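Local atomic coordinates of amidohydrolase (Xanthomonas campestris pv. campestris, PDB entry 4DZH), a protein that probably deaminates adenosine-type nucleosides such as 5'-methylthioadenosine, as a zinc-binding member of the ATZ/TRZ branch of the amidohydrolase superfamily. Residues D174-Y177 and F178-G182; E183-D186 and Q187-D191; L364-G367 and D368-S372; V413-G417 and K418-V422. All coordinates share one frame; numbering follows the deposited sequence.

Contacts 1 and 2 follow one another along helix 174-188, between barrel strands 156-163 and 194-200, contact 2 running on into the turn that ends at Asp191; their centres lie about 14 Å apart. Contact 2 carries His185, a ligand of a zinc ion that Leu221 also binds, whereas in contact 1 the side chain of Ala181 is still about 11 Å from that metal. This zinc site is distinct from the one formed by His79, His81, His228 and Asp316. Contact 3, the loop after helix 349-363, comes within about 5 Å of contact 2 at the nearest atoms without touching it. The hairpin of contact 4, away from the metal sites, lies about 17 Å from contact 3 between centres.

Contact 1 of 4, residues D174-Y177 and F178-G182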
loop_
_atom_site.group_PDB
_atom_site.type_symbol
_atom_site.label_atom_id
_atom_site.label_comp_id
_atom_site.label_asym_id
_atom_site.label_seq_id
_atom_site.Cartn_x
_atom_site.Cartn_y
_atom_site.Cartn_z
ATOM N N ASP A 174 -4.846 -28.879 -28.088
ATOM C CA ASP A 174 -5.643 -27.725 -28.532
ATOM C C ASP A 174 -7.129 -28.056 -28.455
ATOM O O ASP A 174 -7.899 -27.297 -27.882
ATOM C CB ASP A 174 -5.290 -27.272 -29.965
ATOM C CG ASP A 174 -3.843 -26.805 -30.116
ATOM O OD1 ASP A 174 -3.248 -26.335 -29.114
ATOM O OD2 ASP A 174 -3.304 -26.907 -31.260
ATOM N N ASP A 175 -7.541 -29.191 -29.041
ATOM C CA ASP A 175 -8.949 -29.570 -29.029
ATOM C C ASP A 175 -9.509 -29.636 -27.625
ATOM O O ASP A 175 -10.646 -29.214 -27.406
ATOM C CB ASP A 175 -9.172 -30.882 -29.782
ATOM C CG ASP A 175 -9.046 -30.705 -31.272
ATOM O OD1 ASP A 175 -8.905 -29.543 -31.703
ATOM O OD2 ASP A 175 -9.113 -31.710 -32.027
ATOM N N GLU A 176 -8.721 -30.157 -26.674
ATOM C CA GLU A 176 -9.214 -30.266 -25.308
ATOM C C GLU A 176 -9.364 -28.874 -24.678
ATOM O O GLU A 176 -10.361 -28.636 -24.019
ATOM C CB GLU A 176 -8.365 -31.193 -24.442
ATOM C CG GLU A 176 -8.989 -31.555 -23.095
ATOM C CD GLU A 176 -8.166 -32.567 -22.330
ATOM O OE1 GLU A 176 -7.205 -33.119 -22.932
ATOM O OE2 GLU A 176 -8.472 -32.802 -21.129
ATOM N N TYR A 177 -8.426 -27.961 -24.913
ATOM C CA TYR A 177 -8.557 -26.634 -24.309
ATOM C C TYR A 177 -9.827 -25.967 -24.826
ATOM O O TYR A 177 -10.594 -25.362 -24.060
ATOM C CB TYR A 177 -7.340 -25.735 -24.622
ATOM C CG TYR A 177 -6.131 -25.984 -23.707
ATOM C CD1 TYR A 177 -6.101 -25.506 -22.393
ATOM C CD2 TYR A 177 -4.995 -26.674 -24.186
ATOM C CE1 TYR A 177 -4.999 -25.753 -21.561
ATOM C CE2 TYR A 177 -3.886 -26.901 -23.361
ATOM C CZ TYR A 177 -3.887 -26.434 -22.062
ATOM O OH TYR A 177 -2.795 -26.647 -21.224
ATOM N N PHE A 178 -10.060 -26.067 -26.124
ATOM C CA PHE A 178 -11.254 -25.447 -26.674
ATOM C C PHE A 178 -12.547 -26.198 -26.282
ATOM O O PHE A 178 -13.580 -25.554 -26.123
ATOM C CB PHE A 178 -11.120 -25.232 -28.189
ATOM C CG PHE A 178 -10.177 -24.091 -28.550
ATOM C CD1 PHE A 178 -10.615 -22.769 -28.516
ATOM C CD2 PHE A 178 -8.850 -24.347 -28.909
ATOM C CE1 PHE A 178 -9.755 -21.720 -28.840
ATOM C CE2 PHE A 178 -7.973 -23.299 -29.264
ATOM C CZ PHE A 178 -8.422 -21.992 -29.240
ATOM N N ALA A 179 -12.481 -27.521 -26.086
ATOM C CA ALA A 179 -13.673 -28.293 -25.676
ATOM C C ALA A 179 -14.062 -27.838 -24.266
ATOM O O ALA A 179 -15.232 -27.521 -24.020
ATOM C CB ALA A 179 -13.384 -29.783 -25.691
ATOM N N ARG A 180 -13.085 -27.794 -23.353
ATOM C CA ARG A 180 -13.345 -27.193 -22.028
ATOM C C ARG A 180 -13.920 -25.773 -22.087
ATOM O O ARG A 180 -14.840 -25.455 -21.306
ATOM C CB ARG A 180 -12.113 -27.162 -21.114
ATOM C CG ARG A 180 -11.324 -28.442 -21.001
ATOM C CD ARG A 180 -11.929 -29.421 -20.070
ATOM N NE ARG A 180 -10.881 -30.005 -19.250
ATOM C CZ ARG A 180 -11.096 -30.601 -18.078
ATOM N NH1 ARG A 180 -12.340 -30.703 -17.605
ATOM N NH2 ARG A 180 -10.065 -31.101 -17.383
ATOM N N ALA A 181 -13.343 -24.899 -22.923
ATOM C CA ALA A 181 -13.867 -23.538 -23.039
ATOM C C ALA A 181 -15.332 -23.566 -23.450
ATOM O O ALA A 181 -16.182 -22.895 -22.841
ATOM C CB ALA A 181 -13.043 -22.709 -24.007
ATOM N N GLY A 182 -15.646 -24.385 -24.455
ATOM C CA GLY A 182 -17.019 -24.467 -24.915
ATOM C C GLY A 182 -17.943 -25.001 -23.843
ATOM O O GLY A 182 -19.077 -24.528 -23.697
#
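Four backbone hydrogen bonds tie residues 174-177 to 178-182 in the first turns of helix 174-188, each running from an amide back to the carbonyl four residues earlier. Phe178 N reaches Asp174 O at 3.0 Å and Arg180 N reaches Glu176 O at 2.9 Å, both almost straight; Ala179 N to Asp175 O and Ala181 N to Tyr177 O complete the set.

Side-chain carbons also rest against the carbonyl oxygens of the preceding turn. The Phe178 ring turns its edge that way, with CD2 3.3 Å from Asp174 O, while its apolar packing is on Val214 and Leu217 of helix 208-221 and on Phe198 of strand 194-200. Ala179 CB sits 3.3 Å from Asp175 O, and Arg180 CG lies 3.2 Å from Glu176 O.

Charge enters through Glu176 and Arg180, which run side by side and point the same way. The Glu176 chain is extended, with CG swung opposite the backbone N (chi1 -169°), and this brings OE2 to 4.1 Å from Arg180 NE. The oxygen sits off the plane of the guanidinium group, so only the charges interact. The firmer partners are outside: Glu176 OE1 accepts from Ser172 N, and Arg180 NH2 donates to Trp170 O, with a cation-pi contact to the Trp170 ring.

Any attraction between Glu176 and Arg180 is therefore probably diffuse, with both side chains directed mainly to the loop before the helix.

Contact 2 of 4, residues E183-D186 and Q187-D191. With ZN (zinc ion), chain H.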
loop_
_atom_site.group_PDB
_atom_site.type_symbol
_atom_site.label_atom_id
_atom_site.label_comp_id
_atom_site.label_asym_id
_atom_site.label_seq_id
_atom_site.Cartn_x
_atom_site.Cartn_y
_atom_site.Cartn_z
ATOM N N GLU A 183 -17.466 -25.972 -23.071
ATOM C CA GLU A 183 -18.288 -26.525 -21.994
ATOM C C GLU A 183 -18.552 -25.456 -20.924
ATOM O O GLU A 183 -19.656 -25.355 -20.387
ATOM C CB GLU A 183 -17.626 -27.749 -21.361
ATOM C CG GLU A 183 -17.612 -28.995 -22.272
ATOM C CD GLU A 183 -16.707 -30.117 -21.751
ATOM O OE1 GLU A 183 -16.480 -30.202 -20.520
ATOM O OE2 GLU A 183 -16.216 -30.917 -22.587
ATOM N N LEU A 184 -17.548 -24.629 -20.652
ATOM C CA LEU A 184 -17.680 -23.608 -19.629
ATOM C C LEU A 184 -18.724 -22.602 -20.062
ATOM O O LEU A 184 -19.600 -22.227 -19.284
ATOM C CB LEU A 184 -16.335 -22.907 -19.394
ATOM C CG LEU A 184 -16.344 -21.872 -18.264
ATOM C CD1 LEU A 184 -16.418 -22.517 -16.866
ATOM C CD2 LEU A 184 -15.130 -20.915 -18.394
ATOM N N HIS A 185 -18.630 -22.145 -21.299
ATOM C CA HIS A 185 -19.604 -21.196 -21.817
ATOM C C HIS A 185 -21.045 -21.729 -21.791
ATOM O O HIS A 185 -21.954 -21.023 -21.355
ATOM C CB HIS A 185 -19.209 -20.756 -23.238
ATOM C CG HIS A 185 -20.303 -20.031 -23.957
ATOM N ND1 HIS A 185 -21.283 -20.688 -24.672
ATOM C CD2 HIS A 185 -20.599 -18.708 -24.036
ATOM C CE1 HIS A 185 -22.129 -19.801 -25.173
ATOM N NE2 HIS A 185 -21.742 -18.596 -24.794
ATOM N N ASP A 186 -21.247 -22.966 -22.240
ATOM C CA ASP A 186 -22.589 -23.580 -22.273
ATOM C C ASP A 186 -23.170 -23.730 -20.849
ATOM O O ASP A 186 -24.350 -23.481 -20.634
ATOM C CB ASP A 186 -22.528 -24.937 -22.988
ATOM C CG ASP A 186 -22.117 -24.804 -24.467
ATOM O OD1 ASP A 186 -22.074 -23.654 -24.985
ATOM O OD2 ASP A 186 -21.841 -25.843 -25.125
ATOM N N GLN A 187 -22.343 -24.116 -19.874
ATOM C CA GLN A 187 -22.800 -24.318 -18.489
ATOM C C GLN A 187 -23.301 -23.011 -17.874
ATOM O O GLN A 187 -24.237 -23.002 -17.047
ATOM C CB GLN A 187 -21.638 -24.853 -17.631
ATOM C CG GLN A 187 -22.043 -25.406 -16.265
ATOM C CD GLN A 187 -22.827 -26.713 -16.393
ATOM O OE1 GLN A 187 -22.892 -27.309 -17.474
ATOM N NE2 GLN A 187 -23.412 -27.168 -15.292
ATOM N N TRP A 188 -22.661 -21.908 -18.260
ATOM C CA TRP A 188 -22.887 -20.629 -17.578
ATOM C C TRP A 188 -23.594 -19.585 -18.438
ATOM O O TRP A 188 -23.676 -18.426 -18.039
ATOM C CB TRP A 188 -21.559 -20.073 -16.980
ATOM C CG TRP A 188 -21.029 -21.025 -15.922
ATOM C CD1 TRP A 188 -20.046 -21.967 -16.072
ATOM C CD2 TRP A 188 -21.568 -21.221 -14.624
ATOM N NE1 TRP A 188 -19.884 -22.682 -14.914
ATOM C CE2 TRP A 188 -20.818 -22.250 -14.006
ATOM C CE3 TRP A 188 -22.581 -20.592 -13.894
ATOM C CZ2 TRP A 188 -21.063 -22.678 -12.699
ATOM C CZ3 TRP A 188 -22.816 -21.015 -12.573
ATOM C CH2 TRP A 188 -22.059 -22.053 -12.003
ATOM N N ARG A 189 -24.150 -19.987 -19.589
ATOM C CA ARG A 189 -24.881 -18.987 -20.383
ATOM C C ARG A 189 -26.066 -18.415 -19.569
ATOM O O ARG A 189 -26.793 -19.134 -18.867
ATOM C CB ARG A 189 -25.328 -19.529 -21.750
ATOM C CG ARG A 189 -25.923 -20.886 -21.662
ATOM C CD ARG A 189 -26.574 -21.315 -22.977
ATOM N NE ARG A 189 -26.407 -22.756 -23.175
ATOM C CZ ARG A 189 -25.699 -23.295 -24.168
ATOM N NH1 ARG A 189 -25.095 -22.504 -25.059
ATOM N NH2 ARG A 189 -25.602 -24.620 -24.281
ATOM N N ASP A 190 -26.213 -17.102 -19.639
ATOM C CA ASP A 190 -27.297 -16.398 -18.972
ATOM C C ASP A 190 -27.330 -16.532 -17.455
ATOM O O ASP A 190 -28.382 -16.322 -16.840
ATOM C CB ASP A 190 -28.657 -16.804 -19.552
ATOM C CG ASP A 190 -28.720 -16.617 -21.056
ATOM O OD1 ASP A 190 -28.292 -15.545 -21.550
ATOM O OD2 ASP A 190 -29.178 -17.548 -21.750
ATOM N N ASP A 191 -26.191 -16.833 -16.820
ATOM C CA ASP A 191 -26.196 -16.829 -15.364
ATOM C C ASP A 191 -26.022 -15.388 -14.897
ATOM O O ASP A 191 -25.252 -14.635 -15.501
ATOM C CB ASP A 191 -25.035 -17.664 -14.826
ATOM C CG ASP A 191 -25.120 -17.868 -13.327
ATOM O OD1 ASP A 191 -24.584 -17.020 -12.545
ATOM O OD2 ASP A 191 -25.742 -18.876 -12.910
HETATM ZN ZN ZN H . -22.743 -16.957 -25.477
HETATM O O HOH W 1 -21.251 -27.867 -20.212
HETATM O O HOH W 2 -22.054 -15.407 -24.144
HETATM O O HOH W 3 -24.312 -16.756 -24.082
HETATM O O HOH W 4 -23.863 -17.568 -27.292
#
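His185 stands beside Arg189, its CE1 4.0 Å from Arg189 NH1, and its NE2 binds the zinc ion at 2.0 Å, with three waters and the carbonyl oxygen of Leu221 making up the rest of the metal's shell. The ring's rotation is fixed from its other nitrogen: ND1 donates to Asp186 OD1 at 3.1 Å, close to the ring plane and on the anti side of the carboxylate. The same OD1 forms a salt bridge with Arg189 NH1 at 3.2 Å, so one oxygen serves both groups.

Arg189 is laid back over the helix, its guanidinium face covering Asp186 CA and its plane only 19° from that of the carboxylate. The histidine ring is nearly perpendicular to the guanidinium plane. A chi1 of 45°, which puts Arg189 CG between its own backbone N and carbonyl carbon, helps fold the chain back this way.

Further out, Leu184 CD1 touches Trp188 CD1 at 3.8 Å, and both side chains pack on Ala147 of helix 143-152 and Thr196 of strand 194-200. Water 1 bridges Glu183 O and Gln187 OE1.

Trp188 to Asp191 then makes a type II beta turn, leading from the helix of a beta-alpha-beta unit toward its second strand, while His185 and Asp186 form a His-carboxylate pair in which Asp186 is the second-shell partner of the zinc ligand.

Contact 3 of 4, residues L364-G367 and D368-S372; sequences LGFG and DRIGS
A Schellman motif closes helix 349-363 at Gly365, and the loop that follows folds back on itself around the carbonyl of Phe366 before strand 381-385. Gly365 has positive phi (80°), at which a side chain would press on the preceding carbonyl oxygen, so glycine suits this place.

Phe366 O accepts two amides. Ile370 N comes in at 2.9 Å, nearly in line with the C=O bond, whereas Arg369 N approaches from above the carbonyl plane at 2.8 Å. Together they wrap residues 367-370 round one oxygen.

The side chains of Phe366 and Ile370 lie alongside each other and point the same way, with Phe366 CB 3.8 Å from Ile370 CG1. Ile370 holds CG1 between its backbone N and carbonyl carbon (chi1 68°), a setting that carries CD1 to 4.0 Å from Phe366 CD2. Both residues pack against Arg156, the first residue of strand 156-163, and Cys135, near the start of strand 133-139.

The polar end of Arg369 turns to another part of the chain, where, in one of its two modelled conformers, NH1 donates to Pro192 O just beyond the loop of contact 2. Lys377 NZ gathers Gly367 O, Ile370 O and Ser372 OG. Water 5 joins the two segments, donating to Gly365 O at 2.8 Å and accepting from Asp368 N at 3.1 Å.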
loop_
_atom_site.group_PDB
_atom_site.type_symbol
_atom_site.label_atom_id
_atom_site.label_comp_id
_atom_site.label_asym_id
_atom_site.label_seq_id
_atom_site.Cartn_x
_atom_site.Cartn_y
_atom_site.Cartn_z
ATOM N N LEU A 364 -15.087 -5.971 -18.144
ATOM C CA LEU A 364 -15.546 -7.352 -18.046
ATOM C C LEU A 364 -16.878 -7.536 -18.764
ATOM O O LEU A 364 -17.395 -8.642 -18.831
ATOM C CB LEU A 364 -15.698 -7.781 -16.572
ATOM C CG LEU A 364 -14.434 -8.228 -15.814
ATOM C CD1 LEU A 364 -13.299 -7.213 -15.935
ATOM C CD2 LEU A 364 -14.780 -8.440 -14.334
ATOM N N GLY A 365 -17.423 -6.456 -19.331
ATOM C CA GLY A 365 -18.724 -6.519 -19.986
ATOM C C GLY A 365 -19.916 -6.466 -19.040
ATOM O O GLY A 365 -21.064 -6.822 -19.410
ATOM N N PHE A 366 -19.661 -5.996 -17.821
ATOM C CA PHE A 366 -20.675 -5.908 -16.773
ATOM C C PHE A 366 -21.086 -4.443 -16.508
ATOM O O PHE A 366 -21.776 -4.139 -15.504
ATOM C CB PHE A 366 -20.115 -6.492 -15.459
ATOM C CG PHE A 366 -19.797 -7.968 -15.491
ATOM C CD1 PHE A 366 -20.341 -8.834 -16.415
ATOM C CD2 PHE A 366 -18.926 -8.493 -14.517
ATOM C CE1 PHE A 366 -20.029 -10.193 -16.384
ATOM C CE2 PHE A 366 -18.631 -9.846 -14.482
ATOM C CZ PHE A 366 -19.169 -10.703 -15.426
ATOM N N GLY A 367 -20.664 -3.541 -17.390
ATOM C CA GLY A 367 -20.875 -2.115 -17.204
ATOM C C GLY A 367 -22.328 -1.720 -17.009
ATOM O O GLY A 367 -22.637 -0.722 -16.344
ATOM N N ASP A 368 -23.251 -2.482 -17.612
ATOM C CA ASP A 368 -24.653 -2.148 -17.460
ATOM C C ASP A 368 -25.260 -2.666 -16.170
ATOM O O ASP A 368 -26.363 -2.256 -15.779
ATOM C CB ASP A 368 -25.449 -2.671 -18.667
ATOM C CG ASP A 368 -25.099 -1.951 -19.953
ATOM O OD1 ASP A 368 -24.626 -0.793 -19.883
ATOM O OD2 ASP A 368 -25.336 -2.531 -21.033
ATOM N N ARG A 369 -24.532 -3.544 -15.477
ATOM C CA ARG A 369 -25.094 -4.197 -14.297
ATOM C C ARG A 369 -24.410 -3.822 -12.972
ATOM O O ARG A 369 -25.044 -3.869 -11.910
ATOM C CB ARG A 369 -25.131 -5.728 -14.490
ATOM C CG ARG A 369 -26.117 -6.190 -15.601
ATOM C CD ARG A 369 -26.216 -7.720 -15.725
ATOM N NE ARG A 369 -27.023 -8.337 -14.664
ATOM C CZ ARG A 369 -26.575 -9.302 -13.865
ATOM N NH1 ARG A 369 -25.334 -9.747 -14.001
ATOM N NH2 ARG A 369 -27.372 -9.820 -12.938
ATOM N N ILE A 370 -23.130 -3.459 -13.030
ATOM C CA ILE A 370 -22.395 -3.083 -11.801
ATOM C C ILE A 370 -21.511 -1.854 -12.019
ATOM O O ILE A 370 -21.382 -1.343 -13.133
ATOM C CB ILE A 370 -21.504 -4.240 -11.236
ATOM C CG1 ILE A 370 -20.349 -4.533 -12.186
ATOM C CG2 ILE A 370 -22.314 -5.529 -11.007
ATOM C CD1 ILE A 370 -19.412 -5.660 -11.707
ATOM N N GLY A 371 -20.853 -1.387 -10.959
ATOM C CA GLY A 371 -19.811 -0.378 -11.126
ATOM C C GLY A 371 -20.215 1.031 -10.731
ATOM O O GLY A 371 -19.358 1.923 -10.656
ATOM N N SER A 372 -21.526 1.254 -10.550
ATOM C CA SER A 372 -22.002 2.541 -10.072
ATOM C C SER A 372 -23.284 2.328 -9.294
ATOM O O SER A 372 -23.895 1.259 -9.398
ATOM C CB SER A 372 -22.235 3.491 -11.250
ATOM O OG SER A 372 -23.095 2.871 -12.202
HETATM O O HOH W 5 -23.325 -5.314 -18.798
#

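Contact 4 of 4, residues V413-G417 and K418-V422; sequences VWIAG and KPKLV
The hairpin 410-422 carries a classic beta bulge that breaks its register, Val413 lying opposite both Lys420 and Leu421. The carbonyl oxygen of Val413 takes both amides, Lys420 N at 2.8 Å and Leu421 N at 3.3 Å, while Val413 N donates to Leu421 O. Toward the tip, Ile415 and Lys418 form a hydrogen-bonded antiparallel pair across a type I' turn, with Ala416 and Gly417 in its corner positions, both at positive phi. Between the bulge and the turn, Trp414 CA makes a CH...O contact of 3.3 Å with Lys418 O.

On the side of Val413 and Ile415, Val413 CB meets Leu421 CB at 3.7 Å. Lys420 crosses Ile415 at about a right angle, CG resting 3.7 Å from Ile415 CG1; bends at chi2 and chi3 (-53° and -55°) fold its chain on the way to His153 O, which NZ binds. Leu129 of helix 114-130 packs on Val413, Ile415 and Lys420. The other side carries Trp414, whose CD1 lies 3.8 Å from Pro419 N.

Sharing one carbonyl between two amides keeps both N-H groups of the bulge bonded, and the methylenes of Lys420 extend the apolar surface while its charged end finds a backbone oxygen.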
loop_
_atom_site.group_PDB
_atom_site.type_symbol
_atom_site.label_atom_id
_atom_site.label_comp_id
_atom_site.label_asym_id
_atom_site.label_seq_id
_atom_site.Cartn_x
_atom_site.Cartn_y
_atom_site.Cartn_z
ATOM N N VAL A 413 -20.334 -5.717 3.131
ATOM C CA VAL A 413 -20.299 -6.019 1.703
ATOM C C VAL A 413 -21.546 -6.787 1.297
ATOM O O VAL A 413 -21.938 -7.790 1.942
ATOM C CB VAL A 413 -19.090 -6.906 1.408
ATOM C CG1 VAL A 413 -19.132 -7.374 -0.055
ATOM C CG2 VAL A 413 -17.823 -6.136 1.708
ATOM N N TRP A 414 -22.163 -6.336 0.210
ATOM C CA TRP A 414 -23.290 -7.044 -0.401
ATOM C C TRP A 414 -22.967 -7.312 -1.859
ATOM O O TRP A 414 -22.361 -6.457 -2.523
ATOM C CB TRP A 414 -24.549 -6.189 -0.391
ATOM C CG TRP A 414 -25.061 -5.811 0.967
ATOM C CD1 TRP A 414 -26.082 -6.424 1.665
ATOM C CD2 TRP A 414 -24.620 -4.719 1.773
ATOM N NE1 TRP A 414 -26.299 -5.768 2.860
ATOM C CE2 TRP A 414 -25.432 -4.711 2.944
ATOM C CE3 TRP A 414 -23.644 -3.730 1.616
ATOM C CZ2 TRP A 414 -25.248 -3.783 3.967
ATOM C CZ3 TRP A 414 -23.471 -2.788 2.656
ATOM C CH2 TRP A 414 -24.279 -2.827 3.799
ATOM N N ILE A 415 -23.406 -8.477 -2.344
ATOM C CA ILE A 415 -23.294 -8.855 -3.765
ATOM C C ILE A 415 -24.692 -9.273 -4.201
ATOM O O ILE A 415 -25.296 -10.211 -3.635
ATOM C CB ILE A 415 -22.295 -10.006 -4.028
ATOM C CG1 ILE A 415 -20.908 -9.616 -3.501
ATOM C CG2 ILE A 415 -22.237 -10.388 -5.558
ATOM C CD1 ILE A 415 -19.796 -10.655 -3.847
ATOM N N ALA A 416 -25.200 -8.555 -5.193
ATOM C CA ALA A 416 -26.617 -8.733 -5.622
ATOM C C ALA A 416 -27.566 -8.618 -4.407
ATOM O O ALA A 416 -28.557 -9.367 -4.276
ATOM C CB ALA A 416 -26.797 -10.061 -6.344
ATOM N N GLY A 417 -27.231 -7.689 -3.508
ATOM C CA GLY A 417 -28.032 -7.424 -2.338
ATOM C C GLY A 417 -27.939 -8.470 -1.235
ATOM O O GLY A 417 -28.611 -8.314 -0.216
ATOM N N LYS A 418 -27.129 -9.524 -1.402
ATOM C CA LYS A 418 -27.045 -10.554 -0.373
ATOM C C LYS A 418 -25.856 -10.193 0.517
ATOM O O LYS A 418 -24.783 -9.906 -0.014
ATOM C CB LYS A 418 -26.806 -11.941 -0.982
ATOM C CG LYS A 418 -27.852 -12.453 -2.000
ATOM C CD LYS A 418 -29.234 -12.402 -1.458
ATOM C CE LYS A 418 -30.222 -13.047 -2.448
ATOM N NZ LYS A 418 -31.652 -12.825 -2.039
ATOM N N PRO A 419 -26.048 -10.178 1.846
ATOM C CA PRO A 419 -24.924 -9.852 2.750
ATOM C C PRO A 419 -23.832 -10.896 2.686
ATOM O O PRO A 419 -24.125 -12.089 2.865
ATOM C CB PRO A 419 -25.551 -9.900 4.155
ATOM C CG PRO A 419 -27.036 -9.894 3.939
ATOM C CD PRO A 419 -27.317 -10.440 2.558
ATOM N N LYS A 420 -22.587 -10.451 2.449
ATOM C CA LYS A 420 -21.438 -11.344 2.383
ATOM C C LYS A 420 -20.515 -11.110 3.539
ATOM O O LYS A 420 -19.835 -12.046 3.991
ATOM C CB LYS A 420 -20.616 -11.063 1.117
ATOM C CG LYS A 420 -21.480 -10.950 -0.135
ATOM C CD LYS A 420 -22.334 -12.136 -0.266
ATOM C CE LYS A 420 -21.565 -13.427 -0.246
ATOM N NZ LYS A 420 -22.511 -14.573 -0.419
ATOM N N LEU A 421 -20.438 -9.858 3.965
ATOM C CA LEU A 421 -19.578 -9.458 5.094
ATOM C C LEU A 421 -20.478 -8.576 5.902
ATOM O O LEU A 421 -21.046 -7.602 5.376
ATOM C CB LEU A 421 -18.323 -8.671 4.617
ATOM C CG LEU A 421 -17.302 -8.381 5.753
ATOM C CD1 LEU A 421 -16.471 -9.636 5.992
ATOM C CD2 LEU A 421 -16.470 -7.165 5.406
ATOM N N VAL A 422 -20.620 -8.909 7.192
ATOM C CA VAL A 422 -21.488 -8.162 8.095
ATOM C C VAL A 422 -20.681 -7.817 9.340
ATOM O O VAL A 422 -20.339 -8.736 10.101
ATOM C CB VAL A 422 -22.685 -9.022 8.491
ATOM C CG1 VAL A 422 -23.469 -8.375 9.658
ATOM C CG2 VAL A 422 -23.610 -9.299 7.252
#